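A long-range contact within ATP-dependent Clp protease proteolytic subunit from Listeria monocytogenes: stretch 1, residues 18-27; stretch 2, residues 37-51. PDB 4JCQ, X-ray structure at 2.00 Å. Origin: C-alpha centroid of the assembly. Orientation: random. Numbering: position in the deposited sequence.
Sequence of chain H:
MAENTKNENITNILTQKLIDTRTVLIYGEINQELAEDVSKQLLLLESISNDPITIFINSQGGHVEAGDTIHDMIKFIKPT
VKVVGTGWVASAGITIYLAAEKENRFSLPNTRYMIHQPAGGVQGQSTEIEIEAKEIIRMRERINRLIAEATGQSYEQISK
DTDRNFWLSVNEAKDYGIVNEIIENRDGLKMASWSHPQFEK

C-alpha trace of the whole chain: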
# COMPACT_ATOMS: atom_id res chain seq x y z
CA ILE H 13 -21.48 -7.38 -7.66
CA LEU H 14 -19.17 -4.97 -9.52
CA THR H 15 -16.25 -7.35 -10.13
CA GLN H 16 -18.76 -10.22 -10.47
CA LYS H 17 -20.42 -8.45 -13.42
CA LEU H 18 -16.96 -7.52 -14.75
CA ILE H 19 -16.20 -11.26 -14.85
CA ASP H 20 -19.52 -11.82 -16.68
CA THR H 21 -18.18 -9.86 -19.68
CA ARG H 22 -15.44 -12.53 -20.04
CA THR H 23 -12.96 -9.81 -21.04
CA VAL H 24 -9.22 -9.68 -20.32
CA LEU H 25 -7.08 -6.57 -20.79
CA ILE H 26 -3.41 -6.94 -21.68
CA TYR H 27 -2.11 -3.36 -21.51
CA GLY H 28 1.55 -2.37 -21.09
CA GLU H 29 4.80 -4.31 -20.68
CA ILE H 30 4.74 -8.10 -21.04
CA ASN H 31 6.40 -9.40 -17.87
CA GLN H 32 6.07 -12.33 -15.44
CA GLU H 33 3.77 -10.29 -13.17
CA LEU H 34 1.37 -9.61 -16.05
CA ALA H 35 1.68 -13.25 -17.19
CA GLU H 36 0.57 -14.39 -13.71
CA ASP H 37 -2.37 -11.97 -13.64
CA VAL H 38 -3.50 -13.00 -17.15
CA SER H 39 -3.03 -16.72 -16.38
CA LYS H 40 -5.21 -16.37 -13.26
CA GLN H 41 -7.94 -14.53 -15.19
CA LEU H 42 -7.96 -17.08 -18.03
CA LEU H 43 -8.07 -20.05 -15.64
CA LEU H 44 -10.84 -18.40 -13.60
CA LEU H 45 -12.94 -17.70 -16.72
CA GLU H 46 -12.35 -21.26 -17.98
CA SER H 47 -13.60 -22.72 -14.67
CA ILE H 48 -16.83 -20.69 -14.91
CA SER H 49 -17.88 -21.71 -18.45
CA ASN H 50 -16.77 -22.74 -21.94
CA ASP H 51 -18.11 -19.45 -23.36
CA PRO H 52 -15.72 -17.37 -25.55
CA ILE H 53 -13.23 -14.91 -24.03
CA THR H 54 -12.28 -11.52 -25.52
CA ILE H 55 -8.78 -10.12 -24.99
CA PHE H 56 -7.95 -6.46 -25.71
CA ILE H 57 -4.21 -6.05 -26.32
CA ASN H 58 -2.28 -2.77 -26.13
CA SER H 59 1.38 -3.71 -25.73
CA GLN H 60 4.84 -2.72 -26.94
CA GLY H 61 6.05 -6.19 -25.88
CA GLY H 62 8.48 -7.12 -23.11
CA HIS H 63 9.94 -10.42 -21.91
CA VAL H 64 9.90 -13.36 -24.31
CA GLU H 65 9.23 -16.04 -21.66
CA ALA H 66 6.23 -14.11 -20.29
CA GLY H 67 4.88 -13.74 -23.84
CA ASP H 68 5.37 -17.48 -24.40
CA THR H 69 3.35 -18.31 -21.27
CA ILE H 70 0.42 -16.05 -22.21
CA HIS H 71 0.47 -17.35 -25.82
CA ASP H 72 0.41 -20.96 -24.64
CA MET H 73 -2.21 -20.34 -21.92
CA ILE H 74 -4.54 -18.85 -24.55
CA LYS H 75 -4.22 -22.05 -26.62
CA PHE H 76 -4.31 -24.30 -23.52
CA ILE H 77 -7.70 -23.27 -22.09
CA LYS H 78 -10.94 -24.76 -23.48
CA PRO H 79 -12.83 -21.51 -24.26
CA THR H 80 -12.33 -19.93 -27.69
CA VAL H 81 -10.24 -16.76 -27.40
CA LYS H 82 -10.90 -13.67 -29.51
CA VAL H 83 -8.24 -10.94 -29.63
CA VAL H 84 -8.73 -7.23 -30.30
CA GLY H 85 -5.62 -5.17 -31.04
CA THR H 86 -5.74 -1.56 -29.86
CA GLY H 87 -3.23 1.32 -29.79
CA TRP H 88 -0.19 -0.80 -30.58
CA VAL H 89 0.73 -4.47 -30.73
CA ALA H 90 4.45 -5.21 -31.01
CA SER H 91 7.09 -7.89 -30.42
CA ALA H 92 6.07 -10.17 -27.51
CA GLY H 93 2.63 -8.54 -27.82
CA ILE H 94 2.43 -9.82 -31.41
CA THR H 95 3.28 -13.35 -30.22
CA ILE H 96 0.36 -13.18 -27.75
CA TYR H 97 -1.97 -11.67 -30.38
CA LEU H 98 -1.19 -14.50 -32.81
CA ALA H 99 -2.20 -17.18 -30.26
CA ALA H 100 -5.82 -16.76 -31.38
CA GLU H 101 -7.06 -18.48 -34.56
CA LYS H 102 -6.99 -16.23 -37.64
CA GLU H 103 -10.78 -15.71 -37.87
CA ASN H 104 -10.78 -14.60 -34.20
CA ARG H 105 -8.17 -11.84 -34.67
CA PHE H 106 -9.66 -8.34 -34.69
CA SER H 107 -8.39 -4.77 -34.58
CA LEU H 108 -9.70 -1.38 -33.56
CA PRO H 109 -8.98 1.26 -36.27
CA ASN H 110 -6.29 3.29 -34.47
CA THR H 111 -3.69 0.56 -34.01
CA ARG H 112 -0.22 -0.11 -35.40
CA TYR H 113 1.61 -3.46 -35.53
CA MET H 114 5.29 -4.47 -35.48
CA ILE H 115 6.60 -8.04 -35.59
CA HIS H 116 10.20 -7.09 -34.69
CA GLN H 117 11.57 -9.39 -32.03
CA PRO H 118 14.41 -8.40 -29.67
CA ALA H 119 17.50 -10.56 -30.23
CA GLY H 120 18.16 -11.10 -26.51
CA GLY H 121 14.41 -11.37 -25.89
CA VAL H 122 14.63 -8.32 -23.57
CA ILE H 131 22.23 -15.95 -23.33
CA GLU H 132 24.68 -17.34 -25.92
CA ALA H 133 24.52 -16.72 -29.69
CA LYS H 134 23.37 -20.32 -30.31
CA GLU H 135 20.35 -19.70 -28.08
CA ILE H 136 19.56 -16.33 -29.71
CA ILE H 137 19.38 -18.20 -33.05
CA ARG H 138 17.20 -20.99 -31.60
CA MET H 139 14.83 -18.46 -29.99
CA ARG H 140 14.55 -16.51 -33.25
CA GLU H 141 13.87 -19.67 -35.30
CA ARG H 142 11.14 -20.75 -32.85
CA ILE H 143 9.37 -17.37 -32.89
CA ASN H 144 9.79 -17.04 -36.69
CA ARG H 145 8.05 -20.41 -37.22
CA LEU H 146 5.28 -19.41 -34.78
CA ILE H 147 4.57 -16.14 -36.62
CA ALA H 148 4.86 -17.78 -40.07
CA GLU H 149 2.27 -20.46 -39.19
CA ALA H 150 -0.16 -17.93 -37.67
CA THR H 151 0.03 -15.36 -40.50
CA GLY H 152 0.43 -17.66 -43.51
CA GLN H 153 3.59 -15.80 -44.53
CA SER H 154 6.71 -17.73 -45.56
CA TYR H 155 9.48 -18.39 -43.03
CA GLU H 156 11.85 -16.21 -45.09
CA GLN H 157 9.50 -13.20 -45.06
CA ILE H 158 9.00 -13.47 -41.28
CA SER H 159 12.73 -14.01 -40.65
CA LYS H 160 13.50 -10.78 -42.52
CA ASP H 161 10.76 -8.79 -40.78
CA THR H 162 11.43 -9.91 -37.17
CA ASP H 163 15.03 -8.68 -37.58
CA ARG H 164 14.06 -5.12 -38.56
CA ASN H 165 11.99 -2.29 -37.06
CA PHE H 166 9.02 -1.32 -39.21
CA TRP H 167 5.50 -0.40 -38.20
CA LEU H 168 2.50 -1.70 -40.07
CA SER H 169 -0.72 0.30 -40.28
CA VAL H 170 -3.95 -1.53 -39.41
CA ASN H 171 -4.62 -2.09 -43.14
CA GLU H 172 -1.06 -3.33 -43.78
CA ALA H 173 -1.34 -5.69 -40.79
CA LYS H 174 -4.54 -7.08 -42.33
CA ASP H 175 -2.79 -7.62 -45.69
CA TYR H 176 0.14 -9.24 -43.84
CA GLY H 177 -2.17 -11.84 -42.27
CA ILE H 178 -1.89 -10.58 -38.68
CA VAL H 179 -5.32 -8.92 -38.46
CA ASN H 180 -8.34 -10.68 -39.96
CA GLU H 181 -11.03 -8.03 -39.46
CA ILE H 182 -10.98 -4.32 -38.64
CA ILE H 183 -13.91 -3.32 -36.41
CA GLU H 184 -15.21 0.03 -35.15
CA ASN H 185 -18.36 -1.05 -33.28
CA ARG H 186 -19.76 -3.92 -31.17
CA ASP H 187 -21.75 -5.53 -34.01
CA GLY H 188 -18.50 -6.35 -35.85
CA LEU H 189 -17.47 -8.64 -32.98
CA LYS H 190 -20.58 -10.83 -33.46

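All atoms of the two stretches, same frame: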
# COMPACT_ATOMS: atom_id res chain seq x y z
N LEU H 18 -18.14 -7.74 -13.92
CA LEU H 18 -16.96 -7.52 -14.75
C LEU H 18 -16.42 -8.85 -15.28
O LEU H 18 -15.90 -8.93 -16.39
CB LEU H 18 -15.88 -6.78 -13.95
CG LEU H 18 -14.64 -6.22 -14.67
CD1 LEU H 18 -15.00 -5.10 -15.63
CD2 LEU H 18 -13.62 -5.74 -13.65
N ILE H 19 -16.55 -9.89 -14.46
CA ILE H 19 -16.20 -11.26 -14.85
C ILE H 19 -17.20 -11.84 -15.86
O ILE H 19 -16.83 -12.66 -16.70
CB ILE H 19 -16.02 -12.17 -13.60
CG1 ILE H 19 -14.53 -12.39 -13.31
CG2 ILE H 19 -16.71 -13.51 -13.76
CD1 ILE H 19 -13.83 -11.23 -12.66
N ASP H 20 -18.46 -11.39 -15.77
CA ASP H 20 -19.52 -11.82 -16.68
C ASP H 20 -19.29 -11.40 -18.13
O ASP H 20 -19.82 -12.03 -19.05
CB ASP H 20 -20.88 -11.30 -16.20
CG ASP H 20 -21.38 -12.02 -14.95
OD1 ASP H 20 -21.00 -13.19 -14.73
OD2 ASP H 20 -22.17 -11.41 -14.20
N THR H 21 -18.51 -10.34 -18.33
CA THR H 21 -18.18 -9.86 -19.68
C THR H 21 -17.18 -10.78 -20.38
O THR H 21 -17.02 -10.73 -21.60
CB THR H 21 -17.62 -8.42 -19.67
OG1 THR H 21 -16.36 -8.40 -18.97
CG2 THR H 21 -18.59 -7.47 -18.99
N ARG H 22 -16.52 -11.64 -19.59
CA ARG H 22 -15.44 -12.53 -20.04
C ARG H 22 -14.43 -11.78 -20.91
O ARG H 22 -14.12 -12.18 -22.04
CB ARG H 22 -15.98 -13.80 -20.74
CG ARG H 22 -17.43 -14.15 -20.44
CD ARG H 22 -17.69 -15.61 -20.09
NE ARG H 22 -16.75 -16.58 -20.65
CZ ARG H 22 -16.08 -17.48 -19.92
NH1 ARG H 22 -15.25 -18.33 -20.51
NH2 ARG H 22 -16.24 -17.53 -18.61
N THR H 23 -13.92 -10.68 -20.36
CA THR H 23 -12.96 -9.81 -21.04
C THR H 23 -11.67 -9.72 -20.23
O THR H 23 -11.69 -9.57 -19.01
CB THR H 23 -13.55 -8.41 -21.28
OG1 THR H 23 -14.75 -8.52 -22.05
CG2 THR H 23 -12.57 -7.52 -22.03
N VAL H 24 -10.54 -9.81 -20.93
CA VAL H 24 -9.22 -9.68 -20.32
C VAL H 24 -8.47 -8.55 -21.02
O VAL H 24 -8.45 -8.48 -22.25
CB VAL H 24 -8.41 -11.00 -20.41
CG1 VAL H 24 -7.01 -10.83 -19.85
CG2 VAL H 24 -9.14 -12.12 -19.67
N LEU H 25 -7.88 -7.66 -20.23
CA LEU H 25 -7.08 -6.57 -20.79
C LEU H 25 -5.60 -6.85 -20.60
O LEU H 25 -5.14 -7.11 -19.49
CB LEU H 25 -7.46 -5.23 -20.16
CG LEU H 25 -8.92 -4.77 -20.17
CD1 LEU H 25 -9.03 -3.36 -19.59
CD2 LEU H 25 -9.53 -4.81 -21.57
N ILE H 26 -4.86 -6.81 -21.71
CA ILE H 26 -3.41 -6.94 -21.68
C ILE H 26 -2.82 -5.62 -22.17
O ILE H 26 -2.59 -5.42 -23.37
CB ILE H 26 -2.91 -8.14 -22.52
CG1 ILE H 26 -3.52 -9.45 -21.99
CG2 ILE H 26 -1.39 -8.23 -22.52
CD1 ILE H 26 -3.16 -10.69 -22.79
N TYR H 27 -2.61 -4.70 -21.22
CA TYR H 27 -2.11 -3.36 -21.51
C TYR H 27 -0.75 -3.17 -20.86
O TYR H 27 -0.58 -3.47 -19.67
CB TYR H 27 -3.07 -2.29 -20.97
CG TYR H 27 -4.41 -2.11 -21.69
CD1 TYR H 27 -5.11 -0.91 -21.58
CD2 TYR H 27 -4.97 -3.13 -22.46
CE1 TYR H 27 -6.33 -0.73 -22.21
CE2 TYR H 27 -6.19 -2.95 -23.11
CZ TYR H 27 -6.87 -1.75 -22.97
OH TYR H 27 -8.08 -1.56 -23.60
N ASP H 37 -1.05 -12.59 -13.69
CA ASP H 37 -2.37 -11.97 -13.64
C ASP H 37 -3.28 -12.47 -14.76
O ASP H 37 -4.43 -12.83 -14.52
CB ASP H 37 -2.25 -10.44 -13.69
CG ASP H 37 -3.55 -9.72 -13.39
OD1 ASP H 37 -3.76 -8.62 -13.93
OD2 ASP H 37 -4.38 -10.26 -12.61
N VAL H 38 -2.75 -12.51 -15.98
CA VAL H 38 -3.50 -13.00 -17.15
C VAL H 38 -3.81 -14.49 -17.03
O VAL H 38 -4.93 -14.92 -17.32
CB VAL H 38 -2.77 -12.67 -18.48
CG1 VAL H 38 -3.42 -13.38 -19.66
CG2 VAL H 38 -2.75 -11.16 -18.71
N SER H 39 -2.82 -15.28 -16.60
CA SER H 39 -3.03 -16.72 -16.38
C SER H 39 -4.16 -16.98 -15.39
O SER H 39 -5.01 -17.84 -15.64
CB SER H 39 -1.74 -17.39 -15.90
OG SER H 39 -0.74 -17.39 -16.91
N LYS H 40 -4.16 -16.25 -14.28
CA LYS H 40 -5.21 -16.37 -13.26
C LYS H 40 -6.59 -16.03 -13.80
O LYS H 40 -7.56 -16.75 -13.53
CB LYS H 40 -4.89 -15.51 -12.04
CG LYS H 40 -3.87 -16.13 -11.10
CD LYS H 40 -3.54 -15.21 -9.94
CE LYS H 40 -2.48 -15.83 -9.04
NZ LYS H 40 -2.10 -14.93 -7.92
N GLN H 41 -6.68 -14.95 -14.58
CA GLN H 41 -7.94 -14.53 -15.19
C GLN H 41 -8.47 -15.56 -16.18
O GLN H 41 -9.66 -15.88 -16.17
CB GLN H 41 -7.79 -13.17 -15.87
CG GLN H 41 -7.63 -11.99 -14.92
CD GLN H 41 -7.46 -10.68 -15.65
OE1 GLN H 41 -8.37 -10.23 -16.35
NE2 GLN H 41 -6.30 -10.06 -15.49
N LEU H 42 -7.58 -16.08 -17.03
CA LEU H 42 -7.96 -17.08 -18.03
C LEU H 42 -8.41 -18.40 -17.41
O LEU H 42 -9.37 -19.01 -17.88
CB LEU H 42 -6.81 -17.32 -19.02
CG LEU H 42 -6.44 -16.19 -20.00
CD1 LEU H 42 -5.22 -16.59 -20.82
CD2 LEU H 42 -7.60 -15.81 -20.90
N LEU H 43 -7.71 -18.83 -16.36
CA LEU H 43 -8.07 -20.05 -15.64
C LEU H 43 -9.39 -19.90 -14.88
O LEU H 43 -10.19 -20.83 -14.83
CB LEU H 43 -6.95 -20.47 -14.68
CG LEU H 43 -5.67 -21.04 -15.31
CD1 LEU H 43 -4.52 -21.02 -14.31
CD2 LEU H 43 -5.89 -22.45 -15.86
N LEU H 44 -9.61 -18.71 -14.31
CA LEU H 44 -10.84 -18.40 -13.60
C LEU H 44 -12.04 -18.41 -14.56
O LEU H 44 -13.07 -19.01 -14.26
CB LEU H 44 -10.72 -17.06 -12.87
CG LEU H 44 -11.77 -16.51 -11.89
CD1 LEU H 44 -12.77 -15.61 -12.61
CD2 LEU H 44 -12.48 -17.59 -11.09
N LEU H 45 -11.89 -17.76 -15.71
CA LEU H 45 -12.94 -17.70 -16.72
C LEU H 45 -13.25 -19.08 -17.32
O LEU H 45 -14.41 -19.39 -17.60
CB LEU H 45 -12.59 -16.70 -17.83
CG LEU H 45 -12.63 -15.21 -17.48
CD1 LEU H 45 -11.96 -14.38 -18.57
CD2 LEU H 45 -14.05 -14.72 -17.22
N GLU H 46 -12.21 -19.89 -17.50
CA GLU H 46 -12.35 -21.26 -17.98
C GLU H 46 -13.17 -22.12 -17.01
O GLU H 46 -14.03 -22.90 -17.43
CB GLU H 46 -10.98 -21.91 -18.22
CG GLU H 46 -11.05 -23.36 -18.66
CD GLU H 46 -9.70 -24.03 -18.77
OE1 GLU H 46 -8.81 -23.76 -17.93
OE2 GLU H 46 -9.52 -24.84 -19.70
N SER H 47 -12.91 -21.95 -15.71
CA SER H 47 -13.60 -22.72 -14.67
C SER H 47 -15.08 -22.37 -14.56
O SER H 47 -15.89 -23.19 -14.11
CB SER H 47 -12.91 -22.55 -13.32
OG SER H 47 -13.10 -21.25 -12.80
N ILE H 48 -15.44 -21.15 -14.96
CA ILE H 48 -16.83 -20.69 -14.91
C ILE H 48 -17.66 -21.29 -16.04
O ILE H 48 -18.72 -21.88 -15.79
CB ILE H 48 -16.91 -19.15 -14.89
CG1 ILE H 48 -16.34 -18.61 -13.57
CG2 ILE H 48 -18.35 -18.68 -15.06
CD1 ILE H 48 -16.01 -17.13 -13.59
N SER H 49 -17.19 -21.15 -17.28
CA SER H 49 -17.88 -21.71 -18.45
C SER H 49 -16.96 -21.90 -19.65
O SER H 49 -15.80 -21.48 -19.63
CB SER H 49 -19.08 -20.83 -18.85
OG SER H 49 -18.65 -19.61 -19.42
N ASN H 50 -17.48 -22.56 -20.68
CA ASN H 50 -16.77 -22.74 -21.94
C ASN H 50 -17.06 -21.63 -22.96
O ASN H 50 -16.63 -21.72 -24.11
CB ASN H 50 -17.10 -24.11 -22.55
CG ASN H 50 -16.44 -25.26 -21.81
OD1 ASN H 50 -17.10 -26.24 -21.45
ND2 ASN H 50 -15.14 -25.15 -21.58
N ASP H 51 -17.79 -20.61 -22.52
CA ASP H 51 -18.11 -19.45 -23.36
C ASP H 51 -16.84 -18.71 -23.82
O ASP H 51 -15.84 -18.71 -23.10
CB ASP H 51 -19.04 -18.49 -22.62
CG ASP H 51 -20.46 -19.02 -22.50
OD1 ASP H 51 -21.26 -18.40 -21.76
OD2 ASP H 51 -20.79 -20.04 -23.14
O HOH W 1 -8.41 -7.64 -17.51

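This is an antiparallel strand-on-helix packing, apolar along its length and pinned at one end by an arginine that reaches the backbone where the helix finishes. Strand 23-27 and helix 37-48 run at 171° to each other, their axes 9.4 Å apart at closest approach, so side chains rather than backbones fill the gap. The alternation of the strand sets the pattern: Val24 points toward the helix while Thr23 and Leu25 point away. On the helix, Val38, Gln41, Leu45 and Ile48 point toward the first stretch, a spacing of three and four residues that keeps one face turned to it.

Val24 is the hub of the strand. Its CG2 lies 3.8 Å from Leu45 CD1 and 4.2 Å from Leu42 CD2, and its CG1 sits 3.8 Å from Gln41 OE1. Further along, Ile26 leaves its backbone sideways, yet its CG1 still comes within 3.8 Å of Val38 CG2. Before the strand, Ile19 continues the apolar seam: its CG1 is 3.7 Å from Leu44 CD1, and its CG2 is 3.7 Å from Ile48 CD1.

Arg22, with positive phi, directs its side chain to the far end of the helix. NH2 donates to Leu45 O at 2.8 Å, and NH1 donates to the same oxygen at 3.2 Å and to Asp51 O at 2.7 Å. Both carbonyls lie at the edge of the guanidinium, near its plane, where its N-H groups point. Ser49 OG instead lies over one face; though only 3.3 Å from Arg22 NH2, it makes no hydrogen bond with it because the angle is poor.

At the more polar margin, one water bridges the stretches, accepting from Leu25 N at 2.8 Å and donating to Gln41 OE1 at 2.8 Å. It thereby links a strand amide to a helix side chain without direct contact between them.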